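Local coordinates for GGDEF family protein (Caulobacter vibrioides, PDB 3U2A) that belongs to the GGDEF family and carries a PdeA-like PAS domain, a fold of the kind widely used as sensory and protein-interaction modules, at residues A[57-62]-A[86-91]. Numbering follows the deposited sequence.
Sequences AAFRAL and ARFRVR
Arg91 lies against the C-terminal end of helix 56-62, and its side chain can be followed atom by atom against Ala61 and Leu62. CB stands 4.0 Å from Leu62 O. CG, set beside the backbone N and anti to the carbonyl carbon (chi1 -43°), comes nearer that oxygen and also meets Leu62 CD1 at 3.9 Å, the two side chains running antiparallel as they pass. The chain then bends at chi2, and CD still skirts Leu62 O. NE is hydrogen-bonded to Ala63 O, just beyond the helix, while NH2 reaches Ala61 O at 2.8 Å in a weak bond, far from straight at the hydrogen. Leu62 O also lies near the guanidinium plane, at its edge. Separately, the backbone N of Arg91 donates to Leu62 O at 2.9 Å (157° at the hydrogen). Arg68 is a second weak donor to Ala61 O; the helix dipole may partly offset the closeness of the two cations. In this PAS domain the contact ties a short helix beside the antiparallel sheet to the loop that follows edge strand 83-86. Val90, buried, brings its CA to 3.3 Å from Leu62 O as a CH donor, and its CB packs on Leu62 CG. Further from the exposed arginine, Phe59 CZ touches Phe88 CZ at 3.4 Å, the ring centroids 5.5 Å apart and the planes inclined obliquely at 75°. Trp98 meets both rings, itself stacked with Phe88 and edge-to-face with Phe59.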
loop_
_atom_site.group_PDB
_atom_site.type_symbol
_atom_site.label_atom_id
_atom_site.label_comp_id
_atom_site.label_asym_id
_atom_site.label_seq_id
_atom_site.Cartn_x
_atom_site.Cartn_y
_atom_site.Cartn_z
ATOM N N ALA A 57 -21.683 -5.558 8.216
ATOM C CA ALA A 57 -22.035 -6.871 8.768
ATOM C C ALA A 57 -21.210 -8.005 8.167
ATOM O O ALA A 57 -20.766 -8.893 8.895
ATOM C CB ALA A 57 -23.516 -7.144 8.611
ATOM N N ALA A 58 -20.997 -7.967 6.849
ATOM C CA ALA A 58 -20.186 -8.964 6.152
ATOM C C ALA A 58 -18.732 -8.922 6.641
ATOM O O ALA A 58 -18.092 -9.963 6.831
ATOM C CB ALA A 58 -20.262 -8.756 4.637
ATOM N N PHE A 59 -18.228 -7.707 6.832
ATOM C CA PHE A 59 -16.889 -7.459 7.341
ATOM C C PHE A 59 -16.724 -8.089 8.739
ATOM O O PHE A 59 -15.785 -8.870 8.972
ATOM C CB PHE A 59 -16.641 -5.943 7.350
ATOM C CG PHE A 59 -15.340 -5.517 7.998
ATOM C CD1 PHE A 59 -14.179 -5.400 7.242
ATOM C CD2 PHE A 59 -15.291 -5.195 9.358
ATOM C CE1 PHE A 59 -12.980 -4.977 7.826
ATOM C CE2 PHE A 59 -14.104 -4.783 9.948
ATOM C CZ PHE A 59 -12.946 -4.673 9.180
ATOM N N ARG A 60 -17.642 -7.776 9.651
ATOM C CA ARG A 60 -17.580 -8.330 11.023
ATOM C C ARG A 60 -17.659 -9.853 11.027
ATOM O O ARG A 60 -16.956 -10.516 11.803
ATOM C CB ARG A 60 -18.697 -7.773 11.880
ATOM C CG ARG A 60 -18.620 -6.295 12.117
ATOM C CD ARG A 60 -19.796 -5.847 12.953
ATOM N NE ARG A 60 -19.836 -4.393 13.051
ATOM C CZ ARG A 60 -20.773 -3.627 12.500
ATOM N NH1 ARG A 60 -21.781 -4.167 11.825
ATOM N NH2 ARG A 60 -20.709 -2.312 12.644
ATOM N N ALA A 61 -18.500 -10.400 10.149
ATOM C CA ALA A 61 -18.737 -11.839 10.069
ATOM C C ALA A 61 -17.504 -12.614 9.601
ATOM O O ALA A 61 -17.330 -13.776 9.949
ATOM C CB ALA A 61 -19.935 -12.135 9.161
ATOM N N LEU A 62 -16.644 -11.963 8.828
ATOM C CA LEU A 62 -15.448 -12.602 8.311
ATOM C C LEU A 62 -14.297 -12.617 9.320
ATOM O O LEU A 62 -13.439 -13.491 9.256
ATOM C CB LEU A 62 -15.004 -11.948 6.991
ATOM C CG LEU A 62 -14.002 -12.764 6.150
ATOM C CD1 LEU A 62 -14.614 -14.067 5.639
ATOM C CD2 LEU A 62 -13.456 -11.945 5.001
ATOM N N ALA A 86 -5.495 -1.025 13.129
ATOM C CA ALA A 86 -6.123 -2.231 13.640
ATOM C C ALA A 86 -5.392 -3.449 13.124
ATOM O O ALA A 86 -4.782 -3.420 12.050
ATOM C CB ALA A 86 -7.603 -2.282 13.241
ATOM N N ARG A 87 -5.455 -4.529 13.891
ATOM C CA ARG A 87 -4.906 -5.790 13.420
ATOM C C ARG A 87 -5.798 -6.927 13.869
ATOM O O ARG A 87 -6.175 -6.993 15.032
ATOM C CB ARG A 87 -3.458 -5.992 13.887
ATOM C CG ARG A 87 -3.196 -5.862 15.365
ATOM C CD ARG A 87 -1.707 -6.082 15.661
ATOM N NE ARG A 87 -1.269 -7.433 15.306
ATOM C CZ ARG A 87 -1.262 -8.469 16.143
ATOM N NH1 ARG A 87 -1.669 -8.318 17.399
ATOM N NH2 ARG A 87 -0.850 -9.659 15.727
ATOM N N PHE A 88 -6.160 -7.800 12.943
ATOM C CA PHE A 88 -7.031 -8.924 13.281
ATOM C C PHE A 88 -6.931 -10.012 12.232
ATOM O O PHE A 88 -6.417 -9.780 11.128
ATOM C CB PHE A 88 -8.497 -8.483 13.461
ATOM C CG PHE A 88 -9.137 -7.889 12.221
ATOM C CD1 PHE A 88 -9.007 -6.525 11.936
ATOM C CD2 PHE A 88 -9.905 -8.677 11.375
ATOM C CE1 PHE A 88 -9.612 -5.967 10.808
ATOM C CE2 PHE A 88 -10.511 -8.124 10.232
ATOM C CZ PHE A 88 -10.358 -6.772 9.959
ATOM N N ARG A 89 -7.422 -11.199 12.585
ATOM C CA ARG A 89 -7.404 -12.331 11.676
ATOM C C ARG A 89 -8.781 -12.479 11.077
ATOM O O ARG A 89 -9.767 -12.138 11.721
ATOM C CB ARG A 89 -7.042 -13.607 12.421
ATOM C CG ARG A 89 -5.656 -13.602 13.018
ATOM C CD ARG A 89 -5.516 -14.650 14.109
ATOM N NE ARG A 89 -6.249 -14.292 15.323
ATOM C CZ ARG A 89 -6.255 -15.003 16.440
ATOM N NH1 ARG A 89 -5.561 -16.128 16.520
ATOM N NH2 ARG A 89 -6.954 -14.587 17.484
ATOM N N VAL A 90 -8.840 -12.977 9.844
ATOM C CA VAL A 90 -10.112 -13.360 9.231
ATOM C C VAL A 90 -10.146 -14.873 9.089
ATOM O O VAL A 90 -9.117 -15.534 9.272
ATOM C CB VAL A 90 -10.349 -12.682 7.848
ATOM C CG1 VAL A 90 -10.588 -11.182 8.023
ATOM C CG2 VAL A 90 -9.175 -12.954 6.894
ATOM N N ARG A 91 -11.319 -15.421 8.768
ATOM C CA ARG A 91 -11.470 -16.863 8.524
ATOM C C ARG A 91 -10.410 -17.328 7.533
ATOM O O ARG A 91 -10.195 -16.685 6.503
ATOM C CB ARG A 91 -12.868 -17.195 7.980
ATOM C CG ARG A 91 -14.052 -16.485 8.660
ATOM C CD ARG A 91 -14.170 -16.778 10.153
ATOM N NE ARG A 91 -15.285 -16.054 10.772
ATOM C CZ ARG A 91 -16.356 -16.627 11.310
ATOM N NH1 ARG A 91 -16.475 -17.949 11.334
ATOM N NH2 ARG A 91 -17.311 -15.881 11.839
#